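DUF4439 domain-containing protein (Mycobacterium tuberculosis, PDB 2IB0) is of unknown function but folds as a four-helix bundle, probably ferritin-like, that pairs with a second copy of itself. Local coordinates at residues A[51-65]-A[133-147]. Numbering follows the deposited sequence.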
# COMPACT_ATOMS: atom_id res chain seq x y z
N VAL A 51 16.73 10.57 -10.96
CA VAL A 51 15.96 9.82 -9.97
C VAL A 51 16.79 9.57 -8.70
O VAL A 51 16.51 8.65 -7.94
CB VAL A 51 15.46 8.44 -10.53
CG1 VAL A 51 14.53 8.62 -11.71
CG2 VAL A 51 16.66 7.56 -10.89
N ASN A 52 17.86 10.34 -8.48
CA ASN A 52 18.53 10.06 -7.22
C ASN A 52 17.93 10.51 -5.93
O ASN A 52 18.24 9.93 -4.90
CB ASN A 52 20.09 9.85 -7.15
CG ASN A 52 20.87 10.14 -8.44
OD1 ASN A 52 21.03 9.24 -9.33
ND2 ASN A 52 21.51 11.32 -8.47
N PHE A 53 17.00 11.45 -5.99
CA PHE A 53 16.08 11.74 -4.89
C PHE A 53 15.28 10.49 -4.53
O PHE A 53 15.11 10.19 -3.37
CB PHE A 53 15.10 12.86 -5.25
CG PHE A 53 15.67 14.28 -5.08
CD1 PHE A 53 16.51 14.60 -3.98
CD2 PHE A 53 15.31 15.30 -5.99
CE1 PHE A 53 17.03 15.91 -3.83
CE2 PHE A 53 15.81 16.62 -5.84
CZ PHE A 53 16.68 16.92 -4.76
N LEU A 54 14.79 9.77 -5.54
CA LEU A 54 14.00 8.54 -5.38
C LEU A 54 14.84 7.40 -4.79
O LEU A 54 14.43 6.72 -3.83
CB LEU A 54 13.34 8.17 -6.72
CG LEU A 54 12.32 7.01 -6.90
CD1 LEU A 54 11.21 7.09 -5.86
CD2 LEU A 54 11.71 6.90 -8.34
N VAL A 55 16.03 7.19 -5.35
CA VAL A 55 16.92 6.16 -4.87
C VAL A 55 17.27 6.43 -3.41
O VAL A 55 17.14 5.51 -2.60
CB VAL A 55 18.24 6.08 -5.69
CG1 VAL A 55 19.25 5.09 -5.01
CG2 VAL A 55 17.95 5.64 -7.15
N ALA A 56 17.72 7.64 -3.08
CA ALA A 56 18.05 7.97 -1.68
C ALA A 56 16.88 7.69 -0.73
O ALA A 56 17.07 7.09 0.34
CB ALA A 56 18.49 9.44 -1.54
N ASP A 57 15.69 8.18 -1.11
CA ASP A 57 14.44 7.94 -0.38
C ASP A 57 14.20 6.46 -0.15
O ASP A 57 13.93 6.04 0.95
CB ASP A 57 13.24 8.45 -1.21
CG ASP A 57 12.95 9.93 -1.04
OD1 ASP A 57 13.61 10.61 -0.21
OD2 ASP A 57 12.02 10.41 -1.76
N ALA A 58 14.22 5.67 -1.23
CA ALA A 58 13.97 4.23 -1.13
C ALA A 58 14.99 3.55 -0.19
O ALA A 58 14.62 2.74 0.66
CB ALA A 58 13.98 3.59 -2.52
N LEU A 59 16.27 3.90 -0.32
CA LEU A 59 17.33 3.29 0.49
C LEU A 59 17.22 3.61 1.98
O LEU A 59 17.40 2.75 2.80
CB LEU A 59 18.73 3.65 -0.02
CG LEU A 59 19.39 2.81 -1.12
CD1 LEU A 59 20.58 3.53 -1.69
CD2 LEU A 59 19.81 1.47 -0.55
N LYS A 60 16.86 4.84 2.32
CA LYS A 60 16.69 5.23 3.73
C LYS A 60 15.47 4.51 4.33
O LYS A 60 15.53 3.98 5.44
CB LYS A 60 16.60 6.75 3.84
CG LYS A 60 16.14 7.31 5.18
CD LYS A 60 15.81 8.82 5.08
CE LYS A 60 14.32 9.09 4.69
NZ LYS A 60 13.78 10.47 5.13
N GLN A 61 14.38 4.49 3.58
CA GLN A 61 13.18 3.72 3.96
C GLN A 61 13.45 2.21 4.22
O GLN A 61 13.01 1.65 5.23
CB GLN A 61 12.10 3.90 2.90
CG GLN A 61 10.84 3.11 3.17
CD GLN A 61 9.83 3.29 2.03
OE1 GLN A 61 9.74 2.47 1.12
NE2 GLN A 61 9.13 4.40 2.06
N HIS A 62 14.17 1.58 3.30
CA HIS A 62 14.54 0.18 3.51
C HIS A 62 15.54 -0.04 4.64
O HIS A 62 15.38 -0.99 5.39
CB HIS A 62 15.07 -0.44 2.24
CG HIS A 62 14.05 -0.59 1.19
ND1 HIS A 62 13.09 -1.57 1.22
CD2 HIS A 62 13.81 0.15 0.08
CE1 HIS A 62 12.29 -1.44 0.17
NE2 HIS A 62 12.73 -0.41 -0.55
N ARG A 63 16.57 0.79 4.75
CA ARG A 63 17.58 0.61 5.80
C ARG A 63 16.94 0.74 7.17
O ARG A 63 17.20 -0.07 8.05
CB ARG A 63 18.77 1.56 5.65
CG ARG A 63 19.70 1.18 4.54
CD ARG A 63 20.60 2.31 4.22
NE ARG A 63 21.66 1.81 3.36
CZ ARG A 63 22.31 2.53 2.45
NH1 ARG A 63 22.00 3.81 2.26
NH2 ARG A 63 23.27 1.95 1.72
N HIS A 64 16.03 1.73 7.29
CA HIS A 64 15.32 1.98 8.53
C HIS A 64 14.39 0.81 8.87
O HIS A 64 14.38 0.33 9.99
CB HIS A 64 14.55 3.32 8.46
CG HIS A 64 13.92 3.73 9.76
ND1 HIS A 64 12.65 3.32 10.15
CD2 HIS A 64 14.37 4.52 10.77
CE1 HIS A 64 12.36 3.82 11.33
NE2 HIS A 64 13.38 4.55 11.74
N ARG A 65 13.59 0.36 7.89
CA ARG A 65 12.73 -0.80 8.07
C ARG A 65 13.52 -2.04 8.52
O ARG A 65 13.13 -2.72 9.46
CB ARG A 65 12.02 -1.11 6.76
CG ARG A 65 10.94 -2.13 6.90
CD ARG A 65 10.36 -2.43 5.55
NE ARG A 65 9.65 -1.29 4.99
CZ ARG A 65 9.52 -1.06 3.69
NH1 ARG A 65 10.07 -1.89 2.81
NH2 ARG A 65 8.85 0.01 3.27
N ALA A 133 4.81 -1.19 6.07
CA ALA A 133 5.86 -1.68 5.18
C ALA A 133 5.29 -2.13 3.83
O ALA A 133 5.88 -1.84 2.77
CB ALA A 133 6.65 -2.79 5.85
N LEU A 134 4.13 -2.80 3.85
CA LEU A 134 3.50 -3.26 2.64
C LEU A 134 3.06 -2.05 1.76
O LEU A 134 3.29 -2.01 0.54
CB LEU A 134 2.27 -4.10 3.00
CG LEU A 134 1.55 -5.06 2.03
CD1 LEU A 134 0.20 -5.33 2.55
CD2 LEU A 134 1.44 -4.59 0.64
N THR A 135 2.40 -1.10 2.41
CA THR A 135 1.92 0.11 1.74
C THR A 135 3.07 0.95 1.16
O THR A 135 2.96 1.44 0.02
CB THR A 135 1.10 0.94 2.69
OG1 THR A 135 -0.11 0.22 2.99
CG2 THR A 135 0.76 2.30 2.09
N GLU A 136 4.15 1.11 1.93
CA GLU A 136 5.33 1.82 1.45
C GLU A 136 5.99 1.19 0.21
O GLU A 136 6.43 1.94 -0.67
CB GLU A 136 6.38 1.99 2.55
CG GLU A 136 5.87 2.95 3.66
CD GLU A 136 6.80 3.02 4.85
OE1 GLU A 136 7.72 2.18 4.99
OE2 GLU A 136 6.62 3.94 5.67
N SER A 137 6.07 -0.15 0.20
CA SER A 137 6.60 -0.97 -0.89
C SER A 137 5.74 -0.73 -2.14
O SER A 137 6.25 -0.51 -3.23
CB SER A 137 6.55 -2.46 -0.51
OG SER A 137 7.42 -2.79 0.56
N ALA A 138 4.42 -0.81 -1.98
CA ALA A 138 3.45 -0.47 -3.04
C ALA A 138 3.52 0.96 -3.58
O ALA A 138 3.38 1.17 -4.77
CB ALA A 138 2.07 -0.72 -2.54
N VAL A 139 3.64 1.95 -2.70
CA VAL A 139 3.80 3.34 -3.13
C VAL A 139 5.16 3.46 -3.85
O VAL A 139 5.25 4.06 -4.95
CB VAL A 139 3.65 4.28 -1.93
CG1 VAL A 139 4.20 5.66 -2.24
CG2 VAL A 139 2.13 4.35 -1.47
N MET A 140 6.21 2.83 -3.32
CA MET A 140 7.52 2.86 -4.02
C MET A 140 7.47 2.30 -5.45
O MET A 140 8.05 2.90 -6.37
CB MET A 140 8.64 2.17 -3.24
CG MET A 140 9.38 3.04 -2.20
SD MET A 140 10.10 4.63 -2.77
CE MET A 140 10.59 4.16 -4.30
N ALA A 141 6.85 1.13 -5.61
CA ALA A 141 6.62 0.51 -6.93
C ALA A 141 5.86 1.44 -7.88
O ALA A 141 6.22 1.54 -9.07
CB ALA A 141 5.89 -0.89 -6.81
N THR A 142 4.80 2.11 -7.40
CA THR A 142 4.06 2.98 -8.30
C THR A 142 4.95 4.16 -8.73
O THR A 142 4.86 4.63 -9.86
CB THR A 142 2.73 3.56 -7.69
OG1 THR A 142 3.07 4.53 -6.70
CG2 THR A 142 1.89 2.51 -7.05
N ARG A 143 5.77 4.68 -7.81
CA ARG A 143 6.71 5.76 -8.15
C ARG A 143 7.75 5.36 -9.23
O ARG A 143 8.07 6.14 -10.10
CB ARG A 143 7.43 6.25 -6.89
CG ARG A 143 6.48 6.88 -5.95
CD ARG A 143 7.10 7.40 -4.62
NE ARG A 143 8.01 8.52 -4.90
CZ ARG A 143 8.99 8.95 -4.09
NH1 ARG A 143 9.24 8.37 -2.90
NH2 ARG A 143 9.74 9.98 -4.49
N TRP A 144 8.27 4.15 -9.17
CA TRP A 144 9.20 3.66 -10.20
C TRP A 144 8.52 3.34 -11.53
O TRP A 144 9.12 3.51 -12.58
CB TRP A 144 10.00 2.45 -9.69
CG TRP A 144 11.08 2.84 -8.75
CD1 TRP A 144 11.08 2.72 -7.38
CD2 TRP A 144 12.36 3.41 -9.12
NE1 TRP A 144 12.28 3.20 -6.87
CE2 TRP A 144 13.08 3.62 -7.91
CE3 TRP A 144 12.96 3.76 -10.35
CZ2 TRP A 144 14.40 4.17 -7.89
CZ3 TRP A 144 14.28 4.32 -10.33
CH2 TRP A 144 14.97 4.51 -9.10
N ASN A 145 7.25 2.89 -11.47
CA ASN A 145 6.45 2.67 -12.65
C ASN A 145 6.12 3.99 -13.37
O ASN A 145 6.01 4.02 -14.59
CB ASN A 145 5.15 1.98 -12.26
CG ASN A 145 5.23 0.47 -12.39
OD1 ASN A 145 4.80 -0.29 -11.47
ND2 ASN A 145 5.75 -0.00 -13.54
N ARG A 146 5.94 5.05 -12.59
CA ARG A 146 5.75 6.38 -13.11
C ARG A 146 7.05 6.86 -13.80
O ARG A 146 6.99 7.49 -14.84
CB ARG A 146 5.35 7.32 -11.98
CG ARG A 146 4.87 8.66 -12.41
CD ARG A 146 4.13 9.31 -11.21
NE ARG A 146 2.84 8.65 -10.95
CZ ARG A 146 2.35 8.33 -9.74
NH1 ARG A 146 3.02 8.57 -8.63
NH2 ARG A 146 1.16 7.73 -9.66
N VAL A 147 8.21 6.54 -13.21
CA VAL A 147 9.48 6.76 -13.90
C VAL A 147 9.55 6.01 -15.25
O VAL A 147 9.82 6.61 -16.30
CB VAL A 147 10.70 6.44 -12.96
CG1 VAL A 147 12.03 6.54 -13.74
CG2 VAL A 147 10.71 7.42 -11.78
O HOH W 1 6.97 4.54 0.04
O HOH W 2 8.54 0.64 6.97
O HOH W 3 9.78 -3.62 0.12
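L54, on helix 52-75, is a knob that fills a hole formed by M140, R143, W144 and V147. Its CG stands anti to the backbone N (chi1 -174°), which carries both methyls across to the other helix. CD2 lies over the face of the W144 six-membered ring, 3.6 Å from its centroid, as a CH-pi contact. CD1 sits over the centre of the R143 guanidinium, 3.4 Å from R143 CZ, and packs tightly against the methyl of M140. V55 CG2 meets the edge of the W144 ring, and V51 CG1 touches V147 CG1. D57 OD2 approaches the edge of the R143 guanidinium in a long salt bridge, 3.6 Å from R143 NH2.

The other end of the contact is polar. R65 NH2 donates to the anti lone pair of E136 OE1, 3.0 Å away and almost straight at 169°. A bend at chi3 turns the R65 guanidinium across A133, whose CB lies over one face. One water joins R65 NE to E136 OE1. Another accepts from Q61 NE2 and donates to E136 O, while Q61 OE1 rests 3.4 Å from M140 CG. R65 NH1 also forms a salt bridge with E33 of helix 18-46, which may help to balance the buried charge. H62 is hydrogen-bonded to E33 and to E107 of helix 96-120.

The two segments run antiparallel at 164°, and their axes come within 11.6 Å of each other at the closest point. Knob-into-hole packing between antiparallel helices is characteristic of the four-helix bundle, here consistent with the ferritin-like fold.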